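Local coordinates for penicillin-binding protein 2B (PDB 2WAD) that probably forms the peptide cross-links between neighbouring glycan strands of peptidoglycan as a penicillin-binding transpeptidase of the machinery that elongates the cell wall, at residues 390-395 with 476-481; 482-487 with 570-575; 489-494 with 542-547. One frame throughout, in Å; residues are numbered along the deposited sequence.

Interaction 1 of 3, residues 390-395 with 476-481. Unlike the reference sequence in segment 476-481: Gly476 (reference Glu).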
ATOM      1  N   ALA A 390      12.016  23.446   8.497  1.00 35.14           N
ATOM      2  CA  ALA A 390      13.103  23.441   7.520  1.00 35.74           C
ATOM      3  C   ALA A 390      12.624  23.587   6.072  1.00 37.30           C
ATOM      4  O   ALA A 390      13.355  24.125   5.219  1.00 36.65           O
ATOM      5  CB  ALA A 390      13.903  22.181   7.646  1.00 33.10           C
ATOM      6  N   ALA A 391      11.412  23.114   5.779  1.00 37.22           N
ATOM      7  CA  ALA A 391      10.892  23.264   4.422  1.00 36.70           C
ATOM      8  C   ALA A 391      10.461  24.714   4.188  1.00 39.82           C
ATOM      9  O   ALA A 391      10.632  25.245   3.088  1.00 42.44           O
ATOM     10  CB  ALA A 391       9.753  22.261   4.119  1.00 33.64           C
ATOM     11  N   THR A 392       9.923  25.368   5.211  1.00 38.42           N
ATOM     12  CA  THR A 392       9.528  26.778   5.082  1.00 36.93           C
ATOM     13  C   THR A 392      10.696  27.721   4.865  1.00 38.06           C
ATOM     14  O   THR A 392      10.596  28.648   4.061  1.00 37.23           O
ATOM     15  CB  THR A 392       8.786  27.281   6.324  1.00 34.29           C
ATOM     16  OG1 THR A 392       7.722  26.366   6.622  1.00 33.78           O
ATOM     17  CG2 THR A 392       8.218  28.655   6.057  1.00 34.75           C
ATOM     18  N   ILE A 393      11.777  27.510   5.615  1.00 37.42           N
ATOM     19  CA  ILE A 393      13.019  28.214   5.360  1.00 35.62           C
ATOM     20  C   ILE A 393      13.507  27.955   3.936  1.00 37.61           C
ATOM     21  O   ILE A 393      13.989  28.863   3.258  1.00 38.23           O
ATOM     22  CB  ILE A 393      14.104  27.868   6.412  1.00 35.95           C
ATOM     23  CG1 ILE A 393      13.612  28.238   7.816  1.00 33.75           C
ATOM     24  CG2 ILE A 393      15.369  28.690   6.206  1.00 34.84           C
ATOM     25  CD1 ILE A 393      14.516  27.737   8.963  1.00 34.53           C
ATOM     26  N   SER A 394      13.436  26.712   3.473  1.00 38.18           N
ATOM     27  CA  SER A 394      13.867  26.432   2.106  1.00 38.47           C
ATOM     28  C   SER A 394      13.088  27.325   1.115  1.00 39.12           C
ATOM     29  O   SER A 394      13.650  27.895   0.184  1.00 38.23           O
ATOM     30  CB  SER A 394      13.642  24.963   1.757  1.00 38.68           C
ATOM     31  OG  SER A 394      14.402  24.096   2.582  1.00 37.21           O
ATOM     32  N   SER A 395      11.785  27.433   1.319  1.00 37.81           N
ATOM     33  CA  SER A 395      10.944  28.253   0.466  1.00 39.43           C
ATOM     34  C   SER A 395      11.375  29.718   0.506  1.00 39.28           C
ATOM     35  O   SER A 395      11.270  30.408  -0.500  1.00 37.93           O
ATOM     36  CB  SER A 395       9.479  28.093   0.864  1.00 38.49           C
ATOM     37  OG  SER A 395       8.625  28.463  -0.205  1.00 39.72           O
ATOM     38  N   GLY A 476       0.784  29.017  -3.053  1.00 40.56           N
ATOM     39  CA  GLY A 476       1.278  28.094  -4.079  1.00 39.04           C
ATOM     40  C   GLY A 476       2.775  27.853  -4.013  1.00 39.21           C
ATOM     41  O   GLY A 476       3.261  26.734  -4.235  1.00 38.11           O
ATOM     42  N   LYS A 477       3.526  28.912  -3.733  1.00 37.71           N
ATOM     43  CA  LYS A 477       4.978  28.794  -3.666  1.00 38.71           C
ATOM     44  C   LYS A 477       5.438  28.002  -2.440  1.00 39.57           C
ATOM     45  O   LYS A 477       6.401  27.236  -2.526  1.00 39.02           O
ATOM     46  CB  LYS A 477       5.628  30.170  -3.653  1.00 39.79           C
ATOM     47  CG  LYS A 477       5.633  30.895  -4.988  1.00 43.90           C
ATOM     48  CD  LYS A 477       6.137  32.326  -4.805  1.00 43.66           C
ATOM     49  CE  LYS A 477       6.009  33.123  -6.107  1.00 54.35           C
ATOM     50  NZ  LYS A 477       6.858  34.353  -6.105  1.00 52.44           N
ATOM     51  N   LEU A 478       4.769  28.233  -1.308  1.00 37.99           N
ATOM     52  CA  LEU A 478       5.021  27.491  -0.078  1.00 35.98           C
ATOM     53  C   LEU A 478       4.737  26.010  -0.296  1.00 36.13           C
ATOM     54  O   LEU A 478       5.607  25.178  -0.017  1.00 34.67           O
ATOM     55  CB  LEU A 478       4.165  28.045   1.087  1.00 35.56           C
ATOM     56  CG  LEU A 478       4.397  27.421   2.476  1.00 34.77           C
ATOM     57  CD1 LEU A 478       5.780  27.819   3.068  1.00 33.37           C
ATOM     58  CD2 LEU A 478       3.286  27.779   3.467  1.00 34.51           C
ATOM     59  N   ARG A 479       3.532  25.690  -0.787  1.00 34.22           N
ATOM     60  CA  ARG A 479       3.119  24.304  -0.992  1.00 31.58           C
ATOM     61  C   ARG A 479       3.956  23.596  -2.057  1.00 35.82           C
ATOM     62  O   ARG A 479       4.140  22.361  -2.046  1.00 34.48           O
ATOM     63  CB  ARG A 479       1.630  24.193  -1.330  1.00 34.98           C
ATOM     64  CG  ARG A 479       0.645  24.557  -0.215  1.00 31.36           C
ATOM     65  CD  ARG A 479      -0.805  24.383  -0.685  1.00 29.35           C
ATOM     66  NE  ARG A 479      -1.731  24.186   0.432  1.00 34.51           N
ATOM     67  CZ  ARG A 479      -3.030  24.468   0.413  1.00 37.16           C
ATOM     68  NH1 ARG A 479      -3.597  24.966  -0.687  1.00 32.55           N
ATOM     69  NH2 ARG A 479      -3.774  24.239   1.491  1.00 31.74           N
ATOM     70  N   SER A 480       4.504  24.387  -2.968  1.00 35.27           N
ATOM     71  CA  SER A 480       5.400  23.818  -3.972  1.00 35.40           C
ATOM     72  C   SER A 480       6.719  23.373  -3.365  1.00 35.30           C
ATOM     73  O   SER A 480       7.201  22.259  -3.633  1.00 34.94           O
ATOM     74  CB  SER A 480       5.574  24.773  -5.169  1.00 35.76           C
ATOM     75  OG  SER A 480       6.759  24.497  -5.896  1.00 37.66           O
ATOM     76  N   THR A 481       7.330  24.236  -2.560  1.00 34.32           N
ATOM     77  CA  THR A 481       8.475  23.771  -1.769  1.00 32.34           C
ATOM     78  C   THR A 481       8.157  22.560  -0.892  1.00 32.08           C
ATOM     79  O   THR A 481       8.900  21.589  -0.891  1.00 34.77           O
ATOM     80  CB  THR A 481       9.042  24.878  -0.866  1.00 32.16           C
ATOM     81  OG1 THR A 481       9.215  26.066  -1.650  1.00 34.41           O
ATOM     82  CG2 THR A 481      10.386  24.428  -0.283  1.00 33.70           C
TER

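Interaction 2 of 3, residues 482-487 with 570-575. Unlike the reference sequence in segment 570-575: Ile571 (reference Met).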
ATOM      1  N   PHE A 482       7.095  22.627  -0.090  1.00 34.41           N
ATOM      2  CA  PHE A 482       6.648  21.461   0.680  1.00 33.41           C
ATOM      3  C   PHE A 482       6.578  20.177  -0.171  1.00 35.09           C
ATOM      4  O   PHE A 482       7.143  19.147   0.213  1.00 34.23           O
ATOM      5  CB  PHE A 482       5.285  21.756   1.319  1.00 35.29           C
ATOM      6  CG  PHE A 482       5.335  22.738   2.480  1.00 33.76           C
ATOM      7  CD1 PHE A 482       6.524  23.032   3.129  1.00 39.00           C
ATOM      8  CD2 PHE A 482       4.184  23.353   2.936  1.00 34.31           C
ATOM      9  CE1 PHE A 482       6.567  23.930   4.194  1.00 43.36           C
ATOM     10  CE2 PHE A 482       4.212  24.223   4.031  1.00 42.59           C
ATOM     11  CZ  PHE A 482       5.411  24.534   4.659  1.00 37.37           C
ATOM     12  N   GLY A 483       5.918  20.243  -1.329  1.00 32.94           N
ATOM     13  CA  GLY A 483       5.883  19.144  -2.293  1.00 32.22           C
ATOM     14  C   GLY A 483       7.241  18.629  -2.752  1.00 35.86           C
ATOM     15  O   GLY A 483       7.407  17.425  -2.983  1.00 34.60           O
ATOM     16  N   GLU A 484       8.243  19.506  -2.837  1.00 35.70           N
ATOM     17  CA  GLU A 484       9.610  19.056  -3.138  1.00 37.11           C
ATOM     18  C   GLU A 484      10.178  18.067  -2.116  1.00 35.39           C
ATOM     19  O   GLU A 484      11.145  17.352  -2.403  1.00 34.30           O
ATOM     20  CB  GLU A 484      10.566  20.242  -3.232  1.00 36.32           C
ATOM     21  CG  GLU A 484      10.362  21.129  -4.459  1.00 39.74           C
ATOM     22  CD  GLU A 484      11.429  22.209  -4.504  1.00 40.78           C
ATOM     23  OE1 GLU A 484      11.272  23.237  -3.830  1.00 42.94           O
ATOM     24  OE2 GLU A 484      12.447  22.029  -5.190  1.00 46.03           O
ATOM     25  N   TYR A 485       9.587  18.044  -0.922  1.00 34.70           N
ATOM     26  CA  TYR A 485      10.080  17.197   0.156  1.00 31.13           C
ATOM     27  C   TYR A 485       9.109  16.069   0.389  1.00 34.36           C
ATOM     28  O   TYR A 485       9.302  15.217   1.289  1.00 31.88           O
ATOM     29  CB  TYR A 485      10.247  17.984   1.439  1.00 32.70           C
ATOM     30  CG  TYR A 485      11.483  18.849   1.526  1.00 33.29           C
ATOM     31  CD1 TYR A 485      12.695  18.330   1.946  1.00 30.71           C
ATOM     32  CD2 TYR A 485      11.399  20.226   1.317  1.00 36.64           C
ATOM     33  CE1 TYR A 485      13.835  19.162   2.058  1.00 33.82           C
ATOM     34  CE2 TYR A 485      12.503  21.051   1.457  1.00 30.09           C
ATOM     35  CZ  TYR A 485      13.722  20.523   1.832  1.00 37.78           C
ATOM     36  OH  TYR A 485      14.831  21.362   1.948  1.00 32.97           O
ATOM     37  N   GLY A 486       8.067  16.060  -0.441  1.00 31.62           N
ATOM     38  CA  GLY A 486       7.027  15.039  -0.353  1.00 29.49           C
ATOM     39  C   GLY A 486       5.915  15.391   0.611  1.00 29.80           C
ATOM     40  O   GLY A 486       5.042  14.578   0.932  1.00 29.73           O
ATOM     41  N   LEU A 487       5.938  16.613   1.115  1.00 31.14           N
ATOM     42  CA  LEU A 487       4.880  17.056   2.023  1.00 30.33           C
ATOM     43  C   LEU A 487       3.705  17.609   1.192  1.00 31.90           C
ATOM     44  O   LEU A 487       3.756  18.741   0.721  1.00 32.43           O
ATOM     45  CB  LEU A 487       5.444  18.141   2.955  1.00 29.20           C
ATOM     46  CG  LEU A 487       6.670  17.728   3.797  1.00 30.83           C
ATOM     47  CD1 LEU A 487       7.272  18.879   4.560  1.00 27.92           C
ATOM     48  CD2 LEU A 487       6.274  16.606   4.767  1.00 29.95           C
ATOM     49  N   GLU A 570      15.255   8.511  -8.236  1.00 39.25           N
ATOM     50  CA  GLU A 570      15.281   9.929  -7.906  1.00 40.58           C
ATOM     51  C   GLU A 570      14.062  10.636  -8.494  1.00 41.33           C
ATOM     52  O   GLU A 570      13.776  10.476  -9.686  1.00 42.58           O
ATOM     53  CB  GLU A 570      16.560  10.586  -8.424  1.00 40.74           C
ATOM     54  CG  GLU A 570      17.801   9.983  -7.842  1.00 46.35           C
ATOM     55  CD  GLU A 570      18.436   8.944  -8.742  1.00 50.10           C
ATOM     56  OE1 GLU A 570      17.754   8.417  -9.645  1.00 49.85           O
ATOM     57  OE2 GLU A 570      19.633   8.664  -8.542  1.00 57.48           O
ATOM     58  N   ILE A 571      13.349  11.395  -7.663  1.00 36.86           N
ATOM     59  CA  ILE A 571      12.098  12.035  -8.068  1.00 38.87           C
ATOM     60  C   ILE A 571      12.297  13.509  -8.443  1.00 38.61           C
ATOM     61  O   ILE A 571      11.698  14.012  -9.402  1.00 35.11           O
ATOM     62  CB  ILE A 571      11.014  11.940  -6.961  1.00 40.17           C
ATOM     63  CG1 ILE A 571      10.752  10.472  -6.589  1.00 42.71           C
ATOM     64  CG2 ILE A 571       9.691  12.612  -7.402  1.00 38.09           C
ATOM     65  CD1 ILE A 571       9.634  10.274  -5.559  1.00 33.59           C
ATOM     66  N   ASN A 572      13.122  14.196  -7.659  1.00 38.20           N
ATOM     67  CA  ASN A 572      13.479  15.592  -7.888  1.00 39.44           C
ATOM     68  C   ASN A 572      14.648  15.957  -6.987  1.00 40.02           C
ATOM     69  O   ASN A 572      15.018  15.178  -6.104  1.00 38.33           O
ATOM     70  CB  ASN A 572      12.303  16.520  -7.587  1.00 40.91           C
ATOM     71  CG  ASN A 572      11.832  16.425  -6.144  1.00 44.33           C
ATOM     72  OD1 ASN A 572      11.197  15.450  -5.772  1.00 39.10           O
ATOM     73  ND2 ASN A 572      12.123  17.442  -5.336  1.00 43.64           N
ATOM     74  N   LYS A 573      15.217  17.139  -7.215  1.00 39.96           N
ATOM     75  CA  LYS A 573      16.259  17.675  -6.346  1.00 39.84           C
ATOM     76  C   LYS A 573      15.725  18.981  -5.810  1.00 38.69           C
ATOM     77  O   LYS A 573      15.376  19.828  -6.613  1.00 39.54           O
ATOM     78  CB  LYS A 573      17.535  17.982  -7.130  1.00 39.85           C
ATOM     79  CG  LYS A 573      18.734  18.200  -6.231  1.00 43.71           C
ATOM     80  CD  LYS A 573      19.962  18.692  -6.990  1.00 48.83           C
ATOM     81  CE  LYS A 573      21.178  18.749  -6.082  1.00 44.77           C
ATOM     82  NZ  LYS A 573      20.836  19.502  -4.850  1.00 47.87           N
ATOM     83  N   VAL A 574      15.671  19.148  -4.485  1.00 36.90           N
ATOM     84  CA  VAL A 574      15.225  20.401  -3.882  1.00 34.38           C
ATOM     85  C   VAL A 574      16.085  21.570  -4.376  1.00 37.01           C
ATOM     86  O   VAL A 574      17.313  21.488  -4.392  1.00 34.81           O
ATOM     87  CB  VAL A 574      15.251  20.345  -2.315  1.00 37.38           C
ATOM     88  CG1 VAL A 574      14.781  21.702  -1.705  1.00 28.54           C
ATOM     89  CG2 VAL A 574      14.401  19.140  -1.788  1.00 27.91           C
ATOM     90  N   ASN A 575      15.429  22.675  -4.728  1.00 38.35           N
ATOM     91  CA  ASN A 575      16.064  23.816  -5.403  1.00 39.55           C
ATOM     92  C   ASN A 575      16.746  24.809  -4.464  1.00 40.35           C
ATOM     93  O   ASN A 575      16.469  26.022  -4.488  1.00 41.52           O
ATOM     94  CB  ASN A 575      15.055  24.545  -6.310  1.00 37.39           C
ATOM     95  CG  ASN A 575      15.736  25.568  -7.212  1.00 42.86           C
ATOM     96  OD1 ASN A 575      16.893  25.382  -7.584  1.00 44.90           O
ATOM     97  ND2 ASN A 575      15.047  26.658  -7.533  1.00 36.81           N
TER
HETATM   98  O   HOH W   1      12.314  19.900  -6.658  1.00 41.25           O

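Interaction 3 of 3, residues 489-494 with 542-547. Unlike the reference sequence in segment 489-494: Ser489 (reference Thr). Unlike the reference sequence in segment 542-547: Leu542 (reference Val), His545 (reference Arg).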
ATOM      1  N   SER A 489       2.571  15.904  -1.573  1.00 35.55           N
ATOM      2  CA  SER A 489       2.653  15.326  -2.915  1.00 38.98           C
ATOM      3  C   SER A 489       2.797  13.819  -2.784  1.00 37.94           C
ATOM      4  O   SER A 489       3.170  13.342  -1.709  1.00 37.08           O
ATOM      5  CB  SER A 489       3.855  15.891  -3.697  1.00 37.30           C
ATOM      6  OG  SER A 489       5.054  15.737  -2.957  1.00 40.04           O
ATOM      7  N   ALA A 490       2.499  13.100  -3.866  1.00 35.50           N
ATOM      8  CA  ALA A 490       2.785  11.664  -3.978  1.00 35.55           C
ATOM      9  C   ALA A 490       4.214  11.343  -3.591  1.00 36.13           C
ATOM     10  O   ALA A 490       5.145  12.005  -4.061  1.00 36.32           O
ATOM     11  CB  ALA A 490       2.524  11.162  -5.417  1.00 35.39           C
ATOM     12  N   THR A 491       4.387  10.284  -2.797  1.00 38.20           N
ATOM     13  CA  THR A 491       5.716   9.830  -2.373  1.00 35.35           C
ATOM     14  C   THR A 491       6.408   8.938  -3.390  1.00 36.54           C
ATOM     15  O   THR A 491       7.643   8.870  -3.408  1.00 37.81           O
ATOM     16  CB  THR A 491       5.686   9.097  -1.000  1.00 33.38           C
ATOM     17  OG1 THR A 491       4.967   7.870  -1.107  1.00 39.74           O
ATOM     18  CG2 THR A 491       5.024   9.929   0.065  1.00 32.01           C
ATOM     19  N   GLY A 492       5.630   8.246  -4.218  1.00 35.79           N
ATOM     20  CA  GLY A 492       6.177   7.244  -5.135  1.00 35.03           C
ATOM     21  C   GLY A 492       6.226   5.827  -4.577  1.00 38.04           C
ATOM     22  O   GLY A 492       6.798   4.903  -5.190  1.00 36.57           O
ATOM     23  N   ILE A 493       5.675   5.642  -3.378  1.00 38.66           N
ATOM     24  CA  ILE A 493       5.807   4.339  -2.725  1.00 36.81           C
ATOM     25  C   ILE A 493       5.121   3.254  -3.566  1.00 39.43           C
ATOM     26  O   ILE A 493       4.117   3.536  -4.226  1.00 37.88           O
ATOM     27  CB  ILE A 493       5.267   4.329  -1.302  1.00 38.89           C
ATOM     28  CG1 ILE A 493       5.785   3.089  -0.560  1.00 42.20           C
ATOM     29  CG2 ILE A 493       3.751   4.424  -1.278  1.00 32.88           C
ATOM     30  CD1 ILE A 493       5.289   2.993   0.834  1.00 49.58           C
ATOM     31  N   ASP A 494       5.685   2.041  -3.550  1.00 36.92           N
ATOM     32  CA  ASP A 494       5.221   0.920  -4.370  1.00 34.95           C
ATOM     33  C   ASP A 494       3.990   0.207  -3.783  1.00 36.40           C
ATOM     34  O   ASP A 494       4.005  -1.005  -3.512  1.00 34.48           O
ATOM     35  CB  ASP A 494       6.381  -0.055  -4.637  1.00 34.37           C
ATOM     36  CG  ASP A 494       7.104  -0.523  -3.345  1.00 40.03           C
ATOM     37  OD1 ASP A 494       6.993   0.130  -2.264  1.00 35.43           O
ATOM     38  OD2 ASP A 494       7.861  -1.525  -3.446  1.00 37.03           O
ATOM     39  N   LEU A 542      13.879  10.574  -2.776  1.00 35.70           N
ATOM     40  CA  LEU A 542      13.885   9.226  -3.322  1.00 35.17           C
ATOM     41  C   LEU A 542      12.552   8.543  -3.039  1.00 37.75           C
ATOM     42  O   LEU A 542      11.977   8.712  -1.966  1.00 34.40           O
ATOM     43  CB  LEU A 542      15.018   8.425  -2.690  1.00 35.59           C
ATOM     44  CG  LEU A 542      16.486   8.825  -2.917  1.00 38.29           C
ATOM     45  CD1 LEU A 542      17.404   7.709  -2.374  1.00 31.70           C
ATOM     46  CD2 LEU A 542      16.808   9.091  -4.398  1.00 31.93           C
ATOM     47  N   ALA A 543      12.028   7.812  -4.021  1.00 38.07           N
ATOM     48  CA  ALA A 543      10.808   7.060  -3.806  1.00 35.59           C
ATOM     49  C   ALA A 543      11.106   5.965  -2.792  1.00 35.44           C
ATOM     50  O   ALA A 543      12.101   5.240  -2.921  1.00 34.46           O
ATOM     51  CB  ALA A 543      10.305   6.436  -5.113  1.00 35.66           C
ATOM     52  N   PRO A 544      10.220   5.816  -1.794  1.00 35.77           N
ATOM     53  CA  PRO A 544      10.334   4.728  -0.834  1.00 35.89           C
ATOM     54  C   PRO A 544       9.885   3.435  -1.499  1.00 36.81           C
ATOM     55  O   PRO A 544       8.970   3.443  -2.317  1.00 35.39           O
ATOM     56  CB  PRO A 544       9.380   5.121   0.306  1.00 36.81           C
ATOM     57  CG  PRO A 544       8.682   6.357  -0.115  1.00 37.39           C
ATOM     58  CD  PRO A 544       9.044   6.663  -1.553  1.00 34.53           C
ATOM     59  N   HIS A 545      10.588   2.342  -1.226  1.00 37.60           N
ATOM     60  CA  HIS A 545      10.238   1.096  -1.881  1.00 38.72           C
ATOM     61  C   HIS A 545      10.320  -0.002  -0.826  1.00 39.31           C
ATOM     62  O   HIS A 545      11.288  -0.057  -0.059  1.00 38.33           O
ATOM     63  CB  HIS A 545      11.059   0.814  -3.162  1.00 36.89           C
ATOM     64  CG  HIS A 545      12.541   0.697  -2.961  1.00 37.18           C
ATOM     65  ND1 HIS A 545      13.173  -0.515  -2.788  1.00 39.98           N
ATOM     66  CD2 HIS A 545      13.519   1.632  -2.969  1.00 33.66           C
ATOM     67  CE1 HIS A 545      14.474  -0.316  -2.667  1.00 42.01           C
ATOM     68  NE2 HIS A 545      14.708   0.981  -2.767  1.00 38.66           N
ATOM     69  N   ILE A 546       9.261  -0.807  -0.761  1.00 36.50           N
ATOM     70  CA  ILE A 546       9.144  -1.882   0.208  1.00 34.45           C
ATOM     71  C   ILE A 546       9.775  -3.164  -0.349  1.00 38.02           C
ATOM     72  O   ILE A 546      10.240  -4.032   0.402  1.00 37.85           O
ATOM     73  CB  ILE A 546       7.655  -2.134   0.520  1.00 31.44           C
ATOM     74  CG1 ILE A 546       7.007  -0.904   1.142  1.00 31.27           C
ATOM     75  CG2 ILE A 546       7.498  -3.324   1.460  1.00 33.98           C
ATOM     76  CD1 ILE A 546       5.491  -0.818   0.974  1.00 22.30           C
ATOM     77  N   VAL A 547       9.767  -3.296  -1.677  1.00 38.19           N
ATOM     78  CA  VAL A 547      10.388  -4.438  -2.336  1.00 36.57           C
ATOM     79  C   VAL A 547      11.858  -4.170  -2.631  1.00 36.82           C
ATOM     80  O   VAL A 547      12.194  -3.089  -3.103  1.00 36.08           O
ATOM     81  CB  VAL A 547       9.639  -4.835  -3.614  1.00 38.71           C
ATOM     82  CG1 VAL A 547      10.430  -5.905  -4.351  1.00 38.81           C
ATOM     83  CG2 VAL A 547       8.222  -5.347  -3.274  1.00 30.34           C
TER
HETATM   84  O   HOH W   2       8.400   2.901  -5.131  1.00 33.37           O

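Interaction 1 of 3, residues 390-395 with 476-481
Thr481 sets its branched side chain against Ser395 and Ala391 where helix 389-398 crosses helix 471-484, the axes of the two short segments approaching to 8.9 Å at 123°. From CB outward, CB and OG1 turn to Ser395, while CG2 turns to Ala391 and Ser394. Thr481 CB lies 3.7 Å from Ser395 CB, a spacing that suits small residues on both helices. With chi1 at -48°, OG1 stands anti to the carbonyl carbon and CG2 anti to the backbone N, and the two branches part company. Thr481 OG1 accepts a hydrogen bond from Ser395 OG (2.9 Å) and is also bonded to Glu398 OE2, one turn further along the helix of Ser395. Thr481 CG2 packs over the backbone, 3.5 Å from Ala391 O, and beside Ser394 CB at 3.9 Å, where the small residues of this helix expose them. Threonine thus serves two surroundings at once.

One turn back, Leu478 CD1 touches Thr392 CG2 at 3.9 Å. Thr392 turns its hydroxyl elsewhere, to Ala516 O, and keeps its methyl for the leucine. Ser394 sends its OG back to Ala390 O (2.8 Å), reaching that oxygen from the face opposite Ser394 N.

Helix 389-398 follows Ser386, the presumed acyl-ester nucleophile, whose side chain is about 9 Å from that of Thr392. Ser386 and Lys389 fit the SxxK motif of penicillin-binding enzymes. The contact therefore packs the helix that follows the presumed nucleophile by means of small hydroxyl residues and one leucine. If Glu398 is ionised, as is likely, its carboxylate would receive the O-H of Thr481 as a hydrogen-bond acceptor and so end the run that starts at Ser395.

Interaction 2 of 3, residues 482-487 with 570-575
Glu484 OE2 is gripped by the chain of 570-575 and by a water. Asn575 N donates to Glu484 OE2 at 3.1 Å on the syn side of the carboxylate, 27° out of its plane and with a bent N-H...O angle of 143°, while the water donates to the same oxygen at 2.6 Å. That water also donates to Lys573 O and accepts from Asn572 ND2 (2.8 Å), tying three residues together. The amide of Asn572 works twice, because Asn572 ND2 also donates to Glu484 O at 3.1 Å. This bond is nearly straight (178°) and lies on a lone pair of the carbonyl, in the amide plane as well. Asparagine suits the place, since its other atom, OD1, accepts from Arg541 of the neighbouring strand 540-542.

The carbonyl of Glu484 is available here because helix 471-484 is running out. Leu487 N bonds to Phe482 O and Gly486 N to Gly483 O, a Schellman motif in which Gly486 takes the positive phi that glycine accepts readily. Strand 570-573, antiparallel to 540-542, passes alongside this helix end.

Beneath the polar bonds, Val574 packs on Tyr485. Val574 CG2 lies over one face of the Tyr485 ring, 4.0 Å from the centroid, a CH-pi contact. Val574 CG1 stands anti to its backbone N, which puts it at the hydroxyl end of the ring, 3.7 Å from Tyr485 OH, itself bonded to Ser394; Tyr531 meets the ring edge-to-face. On the far oxygen of Glu484, OE1, the carboxylate of Glu398 comes close; if both are ionised, their closeness would probably favour a proton on one.

Interaction 3 of 3, residues 489-494 with 542-547
Asp494 reaches across with both carboxylate oxygens to two successive backbone N-H groups. Ile546 N donates to Asp494 OD1 at 2.9 Å, and Val547 N to Asp494 OD2 at 3.1 Å, each oxygen using its syn lone pair; a weak bond from Ile546 N to OD2 adds to the grip, and Tyr272 OH bonds to OD2 as well. A chi1 of 53° puts CG between the backbone N and the carbonyl carbon, on the side facing 546-547. A short acidic chain suits this place, because it can take up two adjacent N-H groups just where strand 547-553 begins.

Behind Asp494 the two backbones run nearly side by side, their touching parts 20° apart. Ile493 CA points its hydrogen almost straight at Pro544 O (3.3 Å), and a water donates to both that oxygen and Gly492 O. The proline ring lies against segment 489-494 at Pro544 CD, 3.2 Å from Thr491 O. Further on, Ile493 CD1 meets Ile546 CD1 at 3.8 Å. Gly492, with phi at 91°, keeps the turn close to Ala543, where a beta carbon would be tight.

A second shell holds these groups in place. Thr491 OG1 accepts from Ile493 N at 3.3 Å and is bonded to Glu498 as well. Gln530 NE2 of helix 525-536 bonds to both Thr491 O and Leu542 O, one from each segment. His545 ND1 donates to Val547 O (2.8 Å), which closes the chain back on itself beside Asp494.

The bond from Ile493 N to Thr491 OG1 makes 491-493 an ST turn, here leading into an aspartate that takes the N-H groups of Ile546 and Val547, at the entry to strand 547-553 of the mixed sheet shared with strand 307-310.

How the interactions relate
All three contacts lie in the transpeptidase domain. Interactions 1 and 2 share helix 471-484, have centres about 10 Å apart and touch, notably through Ser394 OG and Tyr485 OH and through Phe482 against Ala391. Interaction 3 has its centre about 12 Å from that of interaction 2 and about 21 Å from that of interaction 1, which it does not touch; it meets interaction 2 through Gly483 O and Ser489 OG and where Ile571 packs on Thr491 and Ala543. Along the chain interaction 1 closes before the others open, and interaction 3 is nested in the loop closed by interaction 2. Together they form a continuous path from the helix after the presumed catalytic serine, through a helix end, to the strand 547-553.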